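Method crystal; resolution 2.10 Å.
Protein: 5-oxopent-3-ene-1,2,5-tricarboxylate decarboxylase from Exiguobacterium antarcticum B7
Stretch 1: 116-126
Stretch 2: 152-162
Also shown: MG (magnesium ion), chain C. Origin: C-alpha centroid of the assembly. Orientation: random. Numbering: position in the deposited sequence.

Stretch 1 116-126: DLTQQLDYEGE
Stretch 2 (152-162) IINDVTARDLQ

A carboxylate can serve a metal and a counterion at once if its two oxygens face different partners, and the contact between residues 116-126 and 152-162 of this decarboxylase is a compact example. The segments run roughly antiparallel, their end-to-end directions 150° apart, and bury 896 Å² between them. In the register Leu 121 lies opposite Ala 158, Asp 122 opposite Thr 157, Glu 124 opposite Asp 155, Gly 125 opposite Asn 154 and Glu 126 opposite Ile 153, with CA-CA separations of 4.6 to 5.2 Å.

Short strands at 121-122 and 157-158 form one end of the ladder. Asp 122 and Thr 157 are a hydrogen-bonded pair, with Asp 122 N to Thr 157 O at 2.7 Å and Thr 157 N to Asp 122 O at 3.0 Å. At the other end, Ile 153 N donates to Glu 126 O at 3.0 Å, while Glu 126 N to Ile 153 O, at 2.9 Å, is weak because its angle is only 121°. Between them Glu 124 (phi/psi -156/109) remains extended. Asp 155 N reaches Glu 124 O at 2.8 Å, and the t rotamer of Asn 154 brings its OD1 to 3.1 Å from Glu 124 N, so a side chain takes the place of a backbone acceptor.

Arg 159 covers the most surface, 98 Å², followed by Glu 124 with 93 Å². Arg 159 N anchors the backbone to Gln 120 O at 2.9 Å. Its side chain, m at chi1 and chi2 (-60°, -65°) and then t at chi3, carries the guanidinium back along the ladder to two acids that meet it at the edge, near its plane. Both form salt bridges: Arg 159 NE lies 3.0 Å from Asp 122 OD2, and Arg 159 NH2 lies 2.8 Å from Glu 124 OE1. Asp 122 is t at chi1.

Glu 124, with chi angles of -69°, -169° and 177°, is nearly straight beyond CB. While OE1 meets the arginine, Glu 124 OE2 binds MG at 2.0 Å. Glu 126 (75 Å² covered; -60°, -160°, 13°) supplies OE2 to MG at 2.0 Å, and Asp 155 (174°, 12°) supplies OD2 to MG at 2.1 Å. The shared ion explains how Glu 124 OE2 and Asp 155 OD2 can sit 3.0 Å apart without a hydrogen bond.

Within the ladder, Leu 121 CD1 packs 3.5 Å from Val 156 CG1; beyond its Leu 121 end, Gln 119 N donates to Asp 160 OD2 at 3.1 Å.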

# COMPACT_ATOMS: atom_id res chain seq x y z
N ASP A 116 24.44 2.57 -2.48
CA ASP A 116 24.65 1.66 -1.31
C ASP A 116 23.68 0.47 -1.33
O ASP A 116 24.05 -0.62 -0.84
CB ASP A 116 24.53 2.39 0.03
CG ASP A 116 23.34 3.33 0.17
OD1 ASP A 116 22.53 3.41 -0.79
OD2 ASP A 116 23.24 3.98 1.23
N LEU A 117 22.46 0.62 -1.86
CA LEU A 117 21.43 -0.45 -1.73
C LEU A 117 21.32 -1.29 -3.00
O LEU A 117 20.92 -2.45 -2.86
CB LEU A 117 20.08 0.16 -1.34
CG LEU A 117 20.12 1.14 -0.16
CD1 LEU A 117 18.73 1.54 0.29
CD2 LEU A 117 20.89 0.55 1.01
N THR A 118 21.63 -0.71 -4.17
CA THR A 118 21.40 -1.34 -5.50
C THR A 118 22.61 -1.14 -6.43
O THR A 118 23.14 -0.01 -6.47
CB THR A 118 20.24 -0.73 -6.31
OG1 THR A 118 19.30 -0.05 -5.49
CG2 THR A 118 19.54 -1.79 -7.12
N GLN A 119 22.97 -2.18 -7.20
CA GLN A 119 23.80 -2.04 -8.42
C GLN A 119 23.07 -2.65 -9.62
O GLN A 119 23.72 -2.86 -10.63
CB GLN A 119 25.19 -2.67 -8.24
CG GLN A 119 26.01 -2.05 -7.12
CD GLN A 119 26.42 -0.62 -7.38
OE1 GLN A 119 26.26 0.26 -6.53
NE2 GLN A 119 26.96 -0.38 -8.56
N GLN A 120 21.76 -2.92 -9.50
CA GLN A 120 20.91 -3.39 -10.63
C GLN A 120 19.63 -2.54 -10.70
O GLN A 120 18.54 -3.11 -10.76
CB GLN A 120 20.65 -4.88 -10.49
CG GLN A 120 21.94 -5.72 -10.47
CD GLN A 120 21.62 -7.18 -10.64
OE1 GLN A 120 20.59 -7.67 -10.16
NE2 GLN A 120 22.45 -7.87 -11.39
N LEU A 121 19.76 -1.22 -10.69
CA LEU A 121 18.62 -0.29 -10.85
C LEU A 121 18.10 -0.35 -12.30
O LEU A 121 18.94 -0.28 -13.24
CB LEU A 121 19.09 1.11 -10.52
CG LEU A 121 17.96 2.14 -10.51
CD1 LEU A 121 16.93 1.77 -9.46
CD2 LEU A 121 18.53 3.51 -10.27
N ASP A 122 16.78 -0.47 -12.47
CA ASP A 122 16.16 -0.71 -13.80
C ASP A 122 14.90 0.13 -13.93
O ASP A 122 14.39 0.55 -12.86
CB ASP A 122 15.86 -2.20 -14.01
CG ASP A 122 15.82 -2.66 -15.46
OD1 ASP A 122 15.97 -1.81 -16.36
OD2 ASP A 122 15.54 -3.86 -15.69
N TYR A 123 14.47 0.36 -15.18
CA TYR A 123 13.26 1.10 -15.58
C TYR A 123 12.14 0.11 -15.97
O TYR A 123 12.40 -1.07 -16.35
CB TYR A 123 13.56 2.05 -16.75
CG TYR A 123 14.22 1.36 -17.92
CD1 TYR A 123 13.49 0.76 -18.92
CD2 TYR A 123 15.60 1.21 -17.96
CE1 TYR A 123 14.10 0.08 -19.96
CE2 TYR A 123 16.23 0.53 -18.99
CZ TYR A 123 15.48 -0.06 -19.99
OH TYR A 123 16.10 -0.77 -20.97
N GLU A 124 10.91 0.59 -15.95
CA GLU A 124 9.73 -0.10 -16.55
C GLU A 124 8.68 0.97 -16.86
O GLU A 124 8.10 1.52 -15.92
CB GLU A 124 9.09 -1.13 -15.61
CG GLU A 124 9.92 -2.36 -15.33
CD GLU A 124 9.22 -3.52 -14.61
OE1 GLU A 124 9.88 -4.55 -14.43
OE2 GLU A 124 8.05 -3.37 -14.18
N GLY A 125 8.47 1.26 -18.14
CA GLY A 125 7.46 2.24 -18.58
C GLY A 125 6.10 1.61 -18.61
O GLY A 125 6.01 0.45 -19.07
N GLU A 126 5.08 2.28 -18.08
CA GLU A 126 3.76 1.60 -17.84
C GLU A 126 2.57 2.55 -17.98
O GLU A 126 2.66 3.74 -17.56
CB GLU A 126 3.76 0.94 -16.46
CG GLU A 126 4.84 -0.11 -16.26
CD GLU A 126 4.64 -1.12 -15.12
OE1 GLU A 126 3.50 -1.20 -14.57
OE2 GLU A 126 5.60 -1.90 -14.83
N ILE A 152 0.96 7.86 -16.70
CA ILE A 152 2.19 7.05 -16.87
C ILE A 152 2.78 6.82 -15.48
O ILE A 152 2.72 7.72 -14.67
CB ILE A 152 3.19 7.75 -17.80
CG1 ILE A 152 2.48 8.37 -19.01
CG2 ILE A 152 4.29 6.78 -18.20
CD1 ILE A 152 3.38 9.13 -19.96
N ILE A 153 3.27 5.61 -15.26
CA ILE A 153 4.11 5.20 -14.12
C ILE A 153 5.41 4.66 -14.70
O ILE A 153 5.35 3.90 -15.66
CB ILE A 153 3.37 4.14 -13.27
CG1 ILE A 153 2.22 4.79 -12.51
CG2 ILE A 153 4.32 3.41 -12.35
CD1 ILE A 153 2.68 5.55 -11.33
N ASN A 154 6.54 5.05 -14.11
CA ASN A 154 7.84 4.35 -14.28
C ASN A 154 8.02 3.50 -13.03
O ASN A 154 8.31 4.07 -11.94
CB ASN A 154 8.99 5.32 -14.55
CG ASN A 154 10.26 4.64 -15.01
OD1 ASN A 154 10.40 3.42 -14.91
ND2 ASN A 154 11.23 5.44 -15.42
N ASP A 155 7.86 2.18 -13.18
CA ASP A 155 7.98 1.21 -12.07
C ASP A 155 9.47 0.97 -11.89
O ASP A 155 9.95 -0.10 -12.27
CB ASP A 155 7.15 -0.06 -12.35
CG ASP A 155 7.29 -1.22 -11.35
OD1 ASP A 155 7.86 -1.01 -10.26
OD2 ASP A 155 6.84 -2.36 -11.67
N VAL A 156 10.18 1.95 -11.37
CA VAL A 156 11.65 1.84 -11.15
C VAL A 156 11.86 0.69 -10.14
O VAL A 156 11.07 0.58 -9.19
CB VAL A 156 12.29 3.16 -10.67
CG1 VAL A 156 13.77 2.98 -10.34
CG2 VAL A 156 12.09 4.30 -11.65
N THR A 157 12.88 -0.14 -10.36
CA THR A 157 13.08 -1.44 -9.69
C THR A 157 14.57 -1.69 -9.42
O THR A 157 15.39 -1.49 -10.34
CB THR A 157 12.53 -2.59 -10.56
OG1 THR A 157 11.16 -2.40 -10.91
CG2 THR A 157 12.71 -3.93 -9.89
N ALA A 158 14.89 -2.18 -8.22
CA ALA A 158 16.21 -2.72 -7.85
C ALA A 158 16.15 -4.23 -8.05
O ALA A 158 15.61 -4.93 -7.19
CB ALA A 158 16.53 -2.38 -6.41
N ARG A 159 16.66 -4.73 -9.17
CA ARG A 159 16.56 -6.16 -9.56
C ARG A 159 17.21 -7.07 -8.49
O ARG A 159 16.72 -8.21 -8.32
CB ARG A 159 17.19 -6.36 -10.94
CG ARG A 159 16.52 -5.56 -12.04
CD ARG A 159 15.09 -6.00 -12.26
NE ARG A 159 14.44 -5.25 -13.33
CZ ARG A 159 13.13 -5.32 -13.63
NH1 ARG A 159 12.33 -6.12 -12.94
NH2 ARG A 159 12.64 -4.60 -14.62
N ASP A 160 18.22 -6.58 -7.77
CA ASP A 160 18.96 -7.38 -6.75
C ASP A 160 18.12 -7.42 -5.45
O ASP A 160 18.03 -8.49 -4.83
CB ASP A 160 20.42 -6.90 -6.60
CG ASP A 160 20.59 -5.40 -6.53
OD1 ASP A 160 19.55 -4.67 -6.51
OD2 ASP A 160 21.74 -4.95 -6.43
N LEU A 161 17.45 -6.32 -5.09
CA LEU A 161 16.58 -6.25 -3.89
C LEU A 161 15.33 -7.14 -4.11
O LEU A 161 14.81 -7.72 -3.10
CB LEU A 161 16.21 -4.79 -3.62
CG LEU A 161 17.26 -3.98 -2.88
CD1 LEU A 161 18.63 -4.14 -3.49
CD2 LEU A 161 16.88 -2.51 -2.84
N GLN A 162 14.89 -7.27 -5.36
CA GLN A 162 13.75 -8.15 -5.74
C GLN A 162 14.02 -9.58 -5.27
O GLN A 162 13.10 -10.22 -4.75
CB GLN A 162 13.51 -8.16 -7.24
CG GLN A 162 12.40 -7.26 -7.73
CD GLN A 162 12.18 -7.47 -9.22
OE1 GLN A 162 13.07 -7.28 -10.04
NE2 GLN A 162 10.99 -7.92 -9.57
MG MG C . 6.18 -3.21 -13.47